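Local coordinates for malate dehydrogenase (Pyrococcus horikoshii, PDB 1V9N), which catalyses the reversible, NAD-dependent oxidation of (S)-malate to oxaloacetate as a homodimer of the LDH2/MDH2 oxidoreductase family, at the interface of chains A and B. Coordinates in Å, arbitrary orientation; residue numbers count along the deposited sequence, not the author numbering. Chains: chain A/B, Malate dehydrogenase.

The interface of chains A and B. Residues chain A 164, 264, 266-267; chain B 303, 306-307.
The indole of A:Trp264 lies flat against B:Met303, a selenomethionine on helix 293-308 of the partner. The CG methylene of B:Met303 sits over the middle of the ring system, 3.4 Å from A:Trp264 CD2, in a CH-pi contact; with B:Met303 CG anti to the backbone N (chi1 172°) the chain is carried out over this face, and SE runs on toward the root of the indole, beside A:Trp264 CG and CB. The opposite face is backed by the CB methylene of A:Lys266, offset toward the rim, so the indole is held between a methylene of its own chain and one of the partner. B:Ile307 meets the benzene end more loosely, CG1 standing 3.9 Å from A:Trp264 CZ3.

Beside this packed core the contact turns polar. The carboxylate oxygen OE1 of B:Glu306 accepts from two groups, both slightly out of the carboxylate plane: the extended side chain of A:Lys266 brings NZ to the anti side of OE1 at 2.6 Å as a salt bridge, and the phenol OH of A:Tyr267 donates tip to tip on the syn side of OE1. The tyrosine ring stands 81° from the carboxylate plane. On the wetter side, water 1 lies in the indole plane, 2.8 Å from A:Trp264 NE1, and passes the link on to B:Glu306 OE2. An alanine at A:Trp264 would probably open a gap beneath B:Met303 and leave water 1 without its indole partner. Repeated by the two-fold axis, the patch helps hold the homodimer together.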
ATOM      1  N   ILE A 164       2.387   7.216  18.189  1.00 32.16           N
ATOM      2  CA  ILE A 164       2.054   8.393  17.399  1.00 31.53           C
ATOM      3  C   ILE A 164       1.318   8.083  16.108  1.00 28.81           C
ATOM      4  O   ILE A 164       0.508   8.888  15.654  1.00 25.71           O
ATOM      5  CB  ILE A 164       3.323   9.234  17.101  1.00 34.40           C
ATOM      6  CG1 ILE A 164       3.621  10.125  18.310  1.00 35.43           C
ATOM      7  CG2 ILE A 164       3.140  10.069  15.838  1.00 35.77           C
ATOM      8  CD1 ILE A 164       4.656  11.178  18.058  1.00 38.32           C
ATOM      9  N   TRP A 264      -4.503  13.867  11.389  1.00 21.13           N
ATOM     10  CA  TRP A 264      -3.802  12.597  11.350  1.00 19.70           C
ATOM     11  C   TRP A 264      -3.903  11.847  12.678  1.00 21.80           C
ATOM     12  O   TRP A 264      -4.334  12.399  13.691  1.00 21.80           O
ATOM     13  CB  TRP A 264      -2.341  12.793  10.906  1.00 19.77           C
ATOM     14  CG  TRP A 264      -1.511  13.683  11.774  1.00 19.95           C
ATOM     15  CD1 TRP A 264      -1.651  15.022  11.944  1.00 18.36           C
ATOM     16  CD2 TRP A 264      -0.399  13.284  12.586  1.00 17.24           C
ATOM     17  NE1 TRP A 264      -0.695  15.491  12.813  1.00 19.19           N
ATOM     18  CE2 TRP A 264       0.089  14.444  13.221  1.00 19.20           C
ATOM     19  CE3 TRP A 264       0.236  12.060  12.832  1.00 18.81           C
ATOM     20  CZ2 TRP A 264       1.182  14.418  14.096  1.00 17.01           C
ATOM     21  CZ3 TRP A 264       1.326  12.033  13.700  1.00 18.14           C
ATOM     22  CH2 TRP A 264       1.787  13.207  14.319  1.00 19.20           C
ATOM     23  N   LYS A 266      -2.255  10.925  15.380  1.00 24.26           N
ATOM     24  CA  LYS A 266      -1.925  11.484  16.680  1.00 24.13           C
ATOM     25  C   LYS A 266      -3.084  12.257  17.307  1.00 24.03           C
ATOM     26  O   LYS A 266      -3.266  12.231  18.521  1.00 23.35           O
ATOM     27  CB  LYS A 266      -0.699  12.395  16.557  1.00 24.86           C
ATOM     28  CG  LYS A 266      -0.244  12.993  17.879  1.00 25.44           C
ATOM     29  CD  LYS A 266       0.928  13.933  17.680  1.00 27.50           C
ATOM     30  CE  LYS A 266       1.280  14.651  18.983  1.00 28.05           C
ATOM     31  NZ  LYS A 266       2.398  15.616  18.782  1.00 28.44           N
ATOM     32  N   TYR A 267      -3.880  12.928  16.478  1.00 23.41           N
ATOM     33  CA  TYR A 267      -4.988  13.722  16.986  1.00 23.10           C
ATOM     34  C   TYR A 267      -6.379  13.111  16.882  1.00 23.19           C
ATOM     35  O   TYR A 267      -7.373  13.773  17.174  1.00 23.30           O
ATOM     36  CB  TYR A 267      -4.951  15.103  16.330  1.00 24.95           C
ATOM     37  CG  TYR A 267      -3.691  15.850  16.697  1.00 26.67           C
ATOM     38  CD1 TYR A 267      -3.566  16.471  17.939  1.00 27.40           C
ATOM     39  CD2 TYR A 267      -2.590  15.865  15.840  1.00 27.14           C
ATOM     40  CE1 TYR A 267      -2.371  17.085  18.323  1.00 29.69           C
ATOM     41  CE2 TYR A 267      -1.390  16.473  16.213  1.00 27.43           C
ATOM     42  CZ  TYR A 267      -1.288  17.078  17.453  1.00 29.11           C
ATOM     43  OH  TYR A 267      -0.105  17.668  17.833  1.00 28.39           O
TER
HETATM   44  N   MSE B 303       2.980  17.612  10.709  1.00 22.30           N
HETATM   45  CA  MSE B 303       2.917  16.204  11.093  1.00 21.87           C
HETATM   46  C   MSE B 303       4.330  15.624  11.083  1.00 21.13           C
HETATM   47  O   MSE B 303       4.732  14.926  12.009  1.00 20.09           O
HETATM   48  CB  MSE B 303       2.039  15.416  10.117  1.00 21.03           C
HETATM   49  CG  MSE B 303       2.082  13.908  10.324  1.00 25.24           C
HETATM   50 SE   MSE B 303       1.035  12.898   9.024  1.00 31.93          SE
HETATM   51  CE  MSE B 303       2.340  12.785   7.591  1.00 29.47           C
ATOM     52  N   GLU B 306       6.394  16.897  14.023  1.00 28.68           N
ATOM     53  CA  GLU B 306       5.978  16.275  15.270  1.00 29.47           C
ATOM     54  C   GLU B 306       6.403  14.816  15.357  1.00 29.04           C
ATOM     55  O   GLU B 306       6.681  14.310  16.444  1.00 28.36           O
ATOM     56  CB  GLU B 306       4.467  16.405  15.443  1.00 30.53           C
ATOM     57  CG  GLU B 306       4.041  17.829  15.751  1.00 33.94           C
ATOM     58  CD  GLU B 306       2.549  17.964  15.938  1.00 36.94           C
ATOM     59  OE1 GLU B 306       1.976  17.144  16.685  1.00 37.16           O
ATOM     60  OE2 GLU B 306       1.956  18.892  15.345  1.00 38.55           O
ATOM     61  N   ILE B 307       6.459  14.132  14.219  1.00 27.01           N
ATOM     62  CA  ILE B 307       6.886  12.736  14.225  1.00 24.94           C
ATOM     63  C   ILE B 307       8.387  12.673  14.513  1.00 25.83           C
ATOM     64  O   ILE B 307       8.841  11.882  15.342  1.00 24.99           O
ATOM     65  CB  ILE B 307       6.621  12.048  12.864  1.00 24.46           C
ATOM     66  CG1 ILE B 307       5.114  11.926  12.615  1.00 23.95           C
ATOM     67  CG2 ILE B 307       7.275  10.667  12.840  1.00 22.84           C
ATOM     68  CD1 ILE B 307       4.770  11.248  11.296  1.00 19.62           C
TER
HETATM   69  O   HOH W   1      -0.067  18.191  13.438  1.00 33.22           O